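Local coordinates for Rho GTPase activating protein 15 (Homo sapiens, PDB 3BYI) that switches off Rho-type GTPases, RAC1 among them, by stimulating their GTP hydrolysis through the RhoGAP domain held in this chain, at residues 104-107 against 108-112. Numbering follows the deposited sequence.
Sequences PEPL and FPYSF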
ATOM      1  N   PRO A 104       3.007   1.676 -11.245  1.00 43.97           N
ATOM      2  CA  PRO A 104       4.225   2.090 -11.954  1.00 44.67           C
ATOM      3  C   PRO A 104       5.087   3.115 -11.207  1.00 45.00           C
ATOM      4  O   PRO A 104       6.276   3.220 -11.473  1.00 45.56           O
ATOM      5  CB  PRO A 104       3.702   2.696 -13.267  1.00 43.34           C
ATOM      6  CG  PRO A 104       2.298   3.023 -13.008  1.00 43.24           C
ATOM      7  CD  PRO A 104       1.797   2.023 -11.998  1.00 46.94           C
ATOM      8  N   GLU A 105       4.461   3.930 -10.365  1.00 44.75           N
ATOM      9  CA  GLU A 105       5.165   4.871  -9.515  1.00 45.85           C
ATOM     10  C   GLU A 105       4.689   4.504  -8.105  1.00 45.81           C
ATOM     11  O   GLU A 105       3.522   4.127  -7.920  1.00 43.31           O
ATOM     12  CB  GLU A 105       4.808   6.316  -9.872  1.00 45.48           C
ATOM     13  CG  GLU A 105       5.675   7.354  -9.150  1.00 60.55           C
ATOM     14  CD  GLU A 105       5.227   8.809  -9.357  1.00 62.64           C
ATOM     15  OE1 GLU A 105       4.054   9.070  -9.739  1.00 70.00           O
ATOM     16  OE2 GLU A 105       6.076   9.705  -9.120  1.00 63.00           O
ATOM     17  N   PRO A 106       5.600   4.531  -7.118  1.00 46.25           N
ATOM     18  CA  PRO A 106       5.144   4.264  -5.755  1.00 43.62           C
ATOM     19  C   PRO A 106       4.148   5.283  -5.176  1.00 44.00           C
ATOM     20  O   PRO A 106       4.057   6.412  -5.648  1.00 42.35           O
ATOM     21  CB  PRO A 106       6.466   4.194  -4.933  1.00 43.62           C
ATOM     22  CG  PRO A 106       7.550   4.674  -5.825  1.00 43.51           C
ATOM     23  CD  PRO A 106       7.063   4.692  -7.229  1.00 45.74           C
ATOM     24  N   LEU A 107       3.424   4.870  -4.124  1.00 45.42           N
ATOM     25  CA  LEU A 107       2.473   5.753  -3.443  1.00 43.87           C
ATOM     26  C   LEU A 107       3.126   7.082  -3.053  1.00 44.54           C
ATOM     27  O   LEU A 107       2.517   8.143  -3.172  1.00 45.47           O
ATOM     28  CB  LEU A 107       1.890   5.075  -2.201  1.00 44.02           C
ATOM     29  CG  LEU A 107       0.774   5.809  -1.419  1.00 46.36           C
ATOM     30  CD1 LEU A 107      -0.406   6.131  -2.309  1.00 39.81           C
ATOM     31  CD2 LEU A 107       0.326   4.994  -0.168  1.00 34.67           C
ATOM     32  N   PHE A 108       4.352   6.990  -2.563  1.00 43.06           N
ATOM     33  CA  PHE A 108       5.165   8.157  -2.277  1.00 43.74           C
ATOM     34  C   PHE A 108       5.895   8.499  -3.567  1.00 44.29           C
ATOM     35  O   PHE A 108       6.824   7.750  -3.958  1.00 45.68           O
ATOM     36  CB  PHE A 108       6.192   7.816  -1.184  1.00 42.17           C
ATOM     37  CG  PHE A 108       5.601   7.705   0.187  1.00 41.81           C
ATOM     38  CD1 PHE A 108       4.811   6.607   0.542  1.00 41.23           C
ATOM     39  CD2 PHE A 108       5.835   8.684   1.124  1.00 41.75           C
ATOM     40  CE1 PHE A 108       4.267   6.499   1.801  1.00 39.03           C
ATOM     41  CE2 PHE A 108       5.281   8.595   2.381  1.00 41.52           C
ATOM     42  CZ  PHE A 108       4.508   7.498   2.731  1.00 45.19           C
ATOM     43  N   PRO A 109       5.493   9.596  -4.250  1.00 43.24           N
ATOM     44  CA  PRO A 109       6.150   9.835  -5.516  1.00 45.11           C
ATOM     45  C   PRO A 109       7.657  10.054  -5.376  1.00 47.29           C
ATOM     46  O   PRO A 109       8.139  10.661  -4.411  1.00 47.22           O
ATOM     47  CB  PRO A 109       5.437  11.090  -6.065  1.00 44.52           C
ATOM     48  CG  PRO A 109       4.117  11.151  -5.287  1.00 43.23           C
ATOM     49  CD  PRO A 109       4.497  10.646  -3.948  1.00 42.33           C
ATOM     50  N   TYR A 110       8.373   9.531  -6.359  1.00 50.08           N
ATOM     51  CA  TYR A 110       9.803   9.738  -6.514  1.00 53.49           C
ATOM     52  C   TYR A 110      10.191  11.231  -6.414  1.00 50.36           C
ATOM     53  O   TYR A 110      11.213  11.571  -5.811  1.00 51.69           O
ATOM     54  CB  TYR A 110      10.263   9.226  -7.904  1.00 57.74           C
ATOM     55  CG  TYR A 110      10.068   7.748  -8.261  1.00 58.08           C
ATOM     56  CD1 TYR A 110      10.681   6.743  -7.519  1.00 62.10           C
ATOM     57  CD2 TYR A 110       9.328   7.374  -9.410  1.00 63.42           C
ATOM     58  CE1 TYR A 110      10.539   5.390  -7.863  1.00 68.09           C
ATOM     59  CE2 TYR A 110       9.181   6.017  -9.783  1.00 62.64           C
ATOM     60  CZ  TYR A 110       9.787   5.027  -8.996  1.00 69.62           C
ATOM     61  OH  TYR A 110       9.626   3.678  -9.324  1.00 66.06           O
ATOM     62  N   SER A 111       9.408  12.121  -7.034  1.00 47.81           N
ATOM     63  CA  SER A 111       9.715  13.569  -6.939  1.00 46.97           C
ATOM     64  C   SER A 111       9.697  14.072  -5.481  1.00 49.55           C
ATOM     65  O   SER A 111      10.431  14.993  -5.135  1.00 54.09           O
ATOM     66  CB  SER A 111       8.791  14.407  -7.814  1.00 45.77           C
ATOM     67  OG  SER A 111       7.426  14.218  -7.524  1.00 48.41           O
ATOM     68  N   PHE A 112       8.905  13.435  -4.615  1.00 48.65           N
ATOM     69  CA  PHE A 112       8.849  13.816  -3.213  1.00 46.87           C
ATOM     70  C   PHE A 112       9.910  13.169  -2.308  1.00 46.42           C
ATOM     71  O   PHE A 112      10.151  13.644  -1.199  1.00 46.84           O
ATOM     72  CB  PHE A 112       7.469  13.501  -2.650  1.00 46.78           C
ATOM     73  CG  PHE A 112       6.415  14.480  -3.047  1.00 46.56           C
ATOM     74  CD1 PHE A 112       5.974  14.560  -4.366  1.00 53.95           C
ATOM     75  CD2 PHE A 112       5.828  15.302  -2.093  1.00 50.14           C
ATOM     76  CE1 PHE A 112       4.973  15.468  -4.730  1.00 47.74           C
ATOM     77  CE2 PHE A 112       4.850  16.214  -2.444  1.00 48.26           C
ATOM     78  CZ  PHE A 112       4.416  16.298  -3.761  1.00 44.46           C
TER
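The P106 side chain crosses that of Y110 at about a right angle, laying CD over one face of the phenol ring. This is a CH-pi contact: CD of P106 lies 3.6 Å from the centroid of the Y110 ring, 25° off the normal and displaced toward the rim. Its nearest ring atom is CZ of Y110, 3.3 Å from CD of P106. E105 runs past Y110 in the opposite direction. Its CG, anti to the backbone N (chi1 -171°), sits 3.7 Å from CD2 of Y110, and the extended chain carries OE2 on to CB of P109 at 3.4 Å. OE1 of the same carboxylate is hydrogen-bonded to H23. In the all-helical RhoGAP domain this proline-rich turn links helix 89-102 to helix 110-120, at whose start the backbone N of F112 bonds to O of P109 at 2.9 Å. Cutting the E105 side chain back to an alanine is likely to leave H23 without its carboxylate partner and to lose the contacts of CG with the Y110 ring and of OE2 with P109. At the bend L107 and F108 turn inward onto helices 141-159 and 168-180; the L107 carbonyl O, against which CD of P109 packs at 3.3 Å, accepts a hydrogen bond from N143.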